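Local coordinates for Lactamase_B domain-containing protein (Pontibacter korlensis, PDB 6XFR), which probably hydrolyses beta-lactam antibiotics as a zinc-dependent class B1 metallo-beta-lactamase, opening the beta-lactam ring to give a substituted beta-amino acid, at residues T61-K64 against T65-Q69; E88-R92 against Q93-V97. All coordinates share one frame; numbering follows the deposited sequence.

Contact 1 (T61-K64 against T65-Q69); sequences TWIK and TNLKQ
Thr-61 and Trp-62 offer their carbonyls to Thr-65 and Asn-66 in the last turns of helix 53-67, the helix of the beta-alpha-beta unit that runs from strand 43-47 to strand 71-75. Two bonds are regular i+4 links: Thr-65 N to Thr-61 O at 3.0 Å, and Asn-66 N to Trp-62 O at 2.9 Å, the latter with its donor almost in line with the C=O bond of Trp-62 (172°). One residue on, the pattern widens into a pi-type turn. Ile-63 O receives weak bonds from both Leu-67 N (3.0 Å) and Lys-68 N (3.1 Å), and Lys-68, with positive phi, is the first residue to leave the helix.

Among the side chains, Asn-66 crosses one face of the Trp-62 indole at about a right angle. The indole's CG is swung away from its own backbone N (chi1 -174°), which carries the rings along the helix toward the later residues. CB of Asn-66 makes a CH-pi contact over the six-membered ring, 4.1 Å from the ring centroid, and the amide plane is turned 52° from that of the indole. Leu-67 CD1 comes obliquely to the far end of the same ring system, at Trp-62 CZ3, while CG1 of Ile-63 sits in plane at its edge. Outside this stretch, the ring of Trp-18 meets Trp-62 edge-to-face, and Ile-37 of strand 30-40 touches Trp-62, Ile-63 and Leu-67. Gln-69, already past the helix, turns its amide to Ser-39 OG and Thr-40 O. Just before it, Lys-68 CA makes a C-H...O contact of 3.3 Å with Lys-64 O.

Contact 2 (E88-R92 against Q93-V97); sequences EAVQR and QGVPV
Val-90 and Val-95 meet methyl to methyl, CG1 on CG1 at 3.6 Å, where the chain doubles back after helix 87-91. A chi1 of 163° extends CG1 of Val-90 toward the returning segment 93-97, and the same methyl also reaches Val-97 CG2 at 3.7 Å. That CG2 is shared: Gln-91 runs past Val-97 at about a right angle, its chain extended beyond CG, and packs Gln-91 CG on Val-97 CG2 at 3.5 Å. The amide at its end is directed onward, NE2 bonding to Thr-114 O and to Asp-116 OD1, which also accepts a hydrogen bond from the backbone N of Val-97.

The reversal itself is a type I beta turn from Gln-91 to Gly-94, with Gly-94 in positive phi. Gly-94 N closes it on Gln-91 O at 2.9 Å, and Gln-93 N bonds to Val-90 O at 3.1 Å; each donor stands well above the plane of its carbonyl.

The valines and Gln-93 fit into a framework of earlier elements. Val-90 touches Thr-56 of helix 53-67 and Cys-74 of strand 71-75, Gln-93 lies on Leu-60 of that helix, and Val-95 rests on Val-71 as the chain heads into strand 98-100.

In the fold
From the N terminus, the chain passes through strands 8-14, 17-25, 30-40 and 43-47 before helix 53-67, whose C-terminal end holds contact 1. That contact is finished before strand 71-75 adds itself parallel to strand 43-47 in the same sheet. Helix 81-84 and the short helix 87-91 follow, and contact 2 closes the turn that leads out of the latter toward strand 98-100. The two are therefore in series, neither nested nor crossed, with centres 16 Å apart and nearest atoms about 8 Å apart. Helix 53-67 and strand 71-75 connect them: contact 1 ends that helix, and contact 2 packs against both elements.

Contact 1 (T61-K64 against T65-Q69)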
loop_
_atom_site.group_PDB
_atom_site.type_symbol
_atom_site.label_atom_id
_atom_site.label_comp_id
_atom_site.label_asym_id
_atom_site.label_seq_id
_atom_site.Cartn_x
_atom_site.Cartn_y
_atom_site.Cartn_z
ATOM N N THR B 61 20.433 -9.806 -5.737
ATOM C CA THR B 61 21.385 -9.292 -4.758
ATOM C C THR B 61 20.668 -8.822 -3.493
ATOM O O THR B 61 21.113 -9.094 -2.374
ATOM C CB THR B 61 22.226 -8.165 -5.373
ATOM O OG1 THR B 61 22.758 -8.607 -6.630
ATOM C CG2 THR B 61 23.360 -7.793 -4.467
ATOM N N TRP B 62 19.532 -8.150 -3.645
ATOM C CA TRP B 62 18.785 -7.720 -2.470
ATOM C C TRP B 62 18.394 -8.904 -1.594
ATOM O O TRP B 62 18.625 -8.895 -0.379
ATOM C CB TRP B 62 17.543 -6.948 -2.904
ATOM C CG TRP B 62 16.820 -6.368 -1.737
ATOM C CD1 TRP B 62 17.029 -5.146 -1.167
ATOM C CD2 TRP B 62 15.789 -6.997 -0.979
ATOM N NE1 TRP B 62 16.179 -4.969 -0.096
ATOM C CE2 TRP B 62 15.402 -6.086 0.039
ATOM C CE3 TRP B 62 15.145 -8.234 -1.066
ATOM C CZ2 TRP B 62 14.413 -6.373 0.968
ATOM C CZ3 TRP B 62 14.154 -8.525 -0.141
ATOM C CH2 TRP B 62 13.793 -7.586 0.868
ATOM N N ILE B 63 17.786 -9.931 -2.201
ATOM C CA ILE B 63 17.318 -11.100 -1.455
ATOM C C ILE B 63 18.459 -11.718 -0.668
ATOM O O ILE B 63 18.284 -12.118 0.490
ATOM C CB ILE B 63 16.661 -12.122 -2.408
ATOM C CG1 ILE B 63 15.214 -11.719 -2.674
ATOM C CG2 ILE B 63 16.668 -13.510 -1.811
ATOM C CD1 ILE B 63 14.714 -12.109 -4.002
ATOM N N LYS B 64 19.649 -11.800 -1.280
ATOM C CA LYS B 64 20.784 -12.423 -0.619
ATOM C C LYS B 64 21.317 -11.563 0.537
ATOM O O LYS B 64 21.839 -12.104 1.520
ATOM C CB LYS B 64 21.864 -12.716 -1.660
ATOM C CG LYS B 64 23.103 -13.287 -1.057
ATOM C CD LYS B 64 23.750 -14.336 -1.864
ATOM C CE LYS B 64 24.446 -15.325 -0.964
ATOM N NZ LYS B 64 23.756 -16.650 -0.954
ATOM N N THR B 65 21.199 -10.233 0.449
ATOM C CA THR B 65 21.718 -9.373 1.508
ATOM C C THR B 65 20.762 -9.283 2.698
ATOM O O THR B 65 21.198 -9.314 3.856
ATOM C CB THR B 65 21.970 -7.969 0.974
ATOM O OG1 THR B 65 23.081 -7.976 0.083
ATOM C CG2 THR B 65 22.231 -7.000 2.117
ATOM N N ASN B 66 19.457 -9.171 2.432
ATOM C CA ASN B 66 18.486 -8.857 3.471
ATOM C C ASN B 66 17.703 -10.071 3.969
ATOM O O ASN B 66 17.530 -10.238 5.175
ATOM C CB ASN B 66 17.532 -7.784 2.949
ATOM C CG ASN B 66 18.278 -6.596 2.377
ATOM O OD1 ASN B 66 18.181 -6.290 1.198
ATOM N ND2 ASN B 66 19.059 -5.949 3.205
ATOM N N LEU B 67 17.263 -10.954 3.089
ATOM C CA LEU B 67 16.661 -12.196 3.543
ATOM C C LEU B 67 17.696 -13.272 3.832
ATOM O O LEU B 67 17.367 -14.255 4.498
ATOM C CB LEU B 67 15.691 -12.739 2.498
ATOM C CG LEU B 67 14.298 -12.131 2.425
ATOM C CD1 LEU B 67 14.401 -10.667 2.307
ATOM C CD2 LEU B 67 13.569 -12.717 1.199
ATOM N N LYS B 68 18.922 -13.120 3.317
ATOM C CA LYS B 68 20.015 -14.075 3.509
ATOM C C LYS B 68 19.526 -15.525 3.385
ATOM O O LYS B 68 19.824 -16.376 4.226
ATOM C CB LYS B 68 20.703 -13.842 4.856
ATOM C CG LYS B 68 20.973 -12.354 5.171
ATOM C CD LYS B 68 21.216 -12.139 6.618
ATOM C CE LYS B 68 22.698 -11.850 6.854
ATOM N NZ LYS B 68 23.652 -12.957 6.420
ATOM N N GLN B 69 18.760 -15.805 2.323
ATOM C CA GLN B 69 18.306 -17.159 1.997
ATOM C C GLN B 69 18.188 -17.319 0.482
ATOM O O GLN B 69 18.038 -16.321 -0.239
ATOM C CB GLN B 69 16.965 -17.495 2.678
ATOM C CG GLN B 69 15.723 -16.899 2.027
ATOM C CD GLN B 69 14.495 -16.851 2.949
ATOM O OE1 GLN B 69 13.619 -15.995 2.783
ATOM N NE2 GLN B 69 14.426 -17.776 3.918
#

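Contact 2 (E88-R92 against Q93-V97)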
loop_
_atom_site.group_PDB
_atom_site.type_symbol
_atom_site.label_atom_id
_atom_site.label_comp_id
_atom_site.label_asym_id
_atom_site.label_seq_id
_atom_site.Cartn_x
_atom_site.Cartn_y
_atom_site.Cartn_z
ATOM N N GLU B 88 15.895 -15.603 -17.637
ATOM C CA GLU B 88 17.258 -16.032 -17.929
ATOM C C GLU B 88 18.197 -15.682 -16.775
ATOM O O GLU B 88 19.032 -16.498 -16.365
ATOM C CB GLU B 88 17.713 -15.418 -19.253
ATOM C CG GLU B 88 16.784 -15.824 -20.402
ATOM C CD GLU B 88 16.677 -14.785 -21.537
ATOM O OE1 GLU B 88 17.173 -13.639 -21.380
ATOM O OE2 GLU B 88 16.075 -15.123 -22.594
ATOM N N ALA B 89 18.085 -14.459 -16.242
ATOM C CA ALA B 89 18.898 -14.082 -15.091
ATOM C C ALA B 89 18.617 -14.989 -13.888
ATOM O O ALA B 89 19.532 -15.357 -13.142
ATOM C CB ALA B 89 18.637 -12.621 -14.751
ATOM N N VAL B 90 17.353 -15.349 -13.678
ATOM C CA VAL B 90 16.990 -16.228 -12.571
ATOM C C VAL B 90 17.556 -17.630 -12.784
ATOM O O VAL B 90 18.139 -18.230 -11.872
ATOM C CB VAL B 90 15.455 -16.237 -12.408
ATOM C CG1 VAL B 90 14.981 -17.415 -11.585
ATOM C CG2 VAL B 90 14.979 -14.932 -11.834
ATOM N N GLN B 91 17.405 -18.168 -13.999
ATOM C CA GLN B 91 17.800 -19.541 -14.282
ATOM C C GLN B 91 19.320 -19.704 -14.287
ATOM O O GLN B 91 19.842 -20.778 -13.952
ATOM C CB GLN B 91 17.233 -19.949 -15.631
ATOM C CG GLN B 91 15.773 -20.309 -15.602
ATOM C CD GLN B 91 15.237 -20.640 -16.986
ATOM O OE1 GLN B 91 15.722 -20.123 -17.979
ATOM N NE2 GLN B 91 14.253 -21.533 -17.051
ATOM N N ARG B 92 20.048 -18.645 -14.640
ATOM C CA ARG B 92 21.493 -18.683 -14.546
ATOM C C ARG B 92 22.001 -18.823 -13.119
ATOM O O ARG B 92 23.195 -19.062 -12.937
ATOM C CB ARG B 92 22.091 -17.433 -15.116
ATOM C CG ARG B 92 23.544 -17.520 -15.134
ATOM C CD ARG B 92 24.038 -16.555 -16.116
ATOM N NE ARG B 92 24.653 -15.426 -15.448
ATOM C CZ ARG B 92 25.932 -15.397 -15.105
ATOM N NH1 ARG B 92 26.713 -16.439 -15.389
ATOM N NH2 ARG B 92 26.427 -14.326 -14.505
ATOM N N GLN B 93 21.169 -18.596 -12.106
ATOM C CA GLN B 93 21.553 -18.894 -10.735
ATOM C C GLN B 93 20.935 -20.192 -10.222
ATOM O O GLN B 93 20.813 -20.362 -9.011
ATOM C CB GLN B 93 21.177 -17.727 -9.817
ATOM C CG GLN B 93 22.406 -16.887 -9.302
ATOM C CD GLN B 93 22.944 -15.968 -10.376
ATOM O OE1 GLN B 93 22.212 -15.163 -10.956
ATOM N NE2 GLN B 93 24.210 -16.116 -10.678
ATOM N N GLY B 94 20.505 -21.090 -11.107
ATOM C CA GLY B 94 20.028 -22.392 -10.681
ATOM C C GLY B 94 18.647 -22.423 -10.059
ATOM O O GLY B 94 18.238 -23.468 -9.541
ATOM N N VAL B 95 17.927 -21.308 -10.086
ATOM C CA VAL B 95 16.578 -21.197 -9.526
ATOM C C VAL B 95 15.564 -21.722 -10.539
ATOM O O VAL B 95 15.526 -21.223 -11.673
ATOM C CB VAL B 95 16.285 -19.740 -9.181
ATOM C CG1 VAL B 95 14.818 -19.569 -8.721
ATOM C CG2 VAL B 95 17.283 -19.241 -8.162
ATOM N N PRO B 96 14.680 -22.652 -10.162
ATOM C CA PRO B 96 13.643 -23.109 -11.108
ATOM C C PRO B 96 12.552 -22.064 -11.349
ATOM O O PRO B 96 11.898 -21.582 -10.419
ATOM C CB PRO B 96 13.079 -24.378 -10.452
ATOM C CG PRO B 96 13.508 -24.342 -9.063
ATOM C CD PRO B 96 14.749 -23.486 -8.951
ATOM N N VAL B 97 12.325 -21.761 -12.628
ATOM C CA VAL B 97 11.212 -20.933 -13.078
ATOM C C VAL B 97 10.080 -21.857 -13.481
ATOM O O VAL B 97 10.297 -22.854 -14.180
ATOM C CB VAL B 97 11.601 -20.037 -14.266
ATOM C CG1 VAL B 97 10.420 -19.189 -14.642
ATOM C CG2 VAL B 97 12.834 -19.194 -13.954
#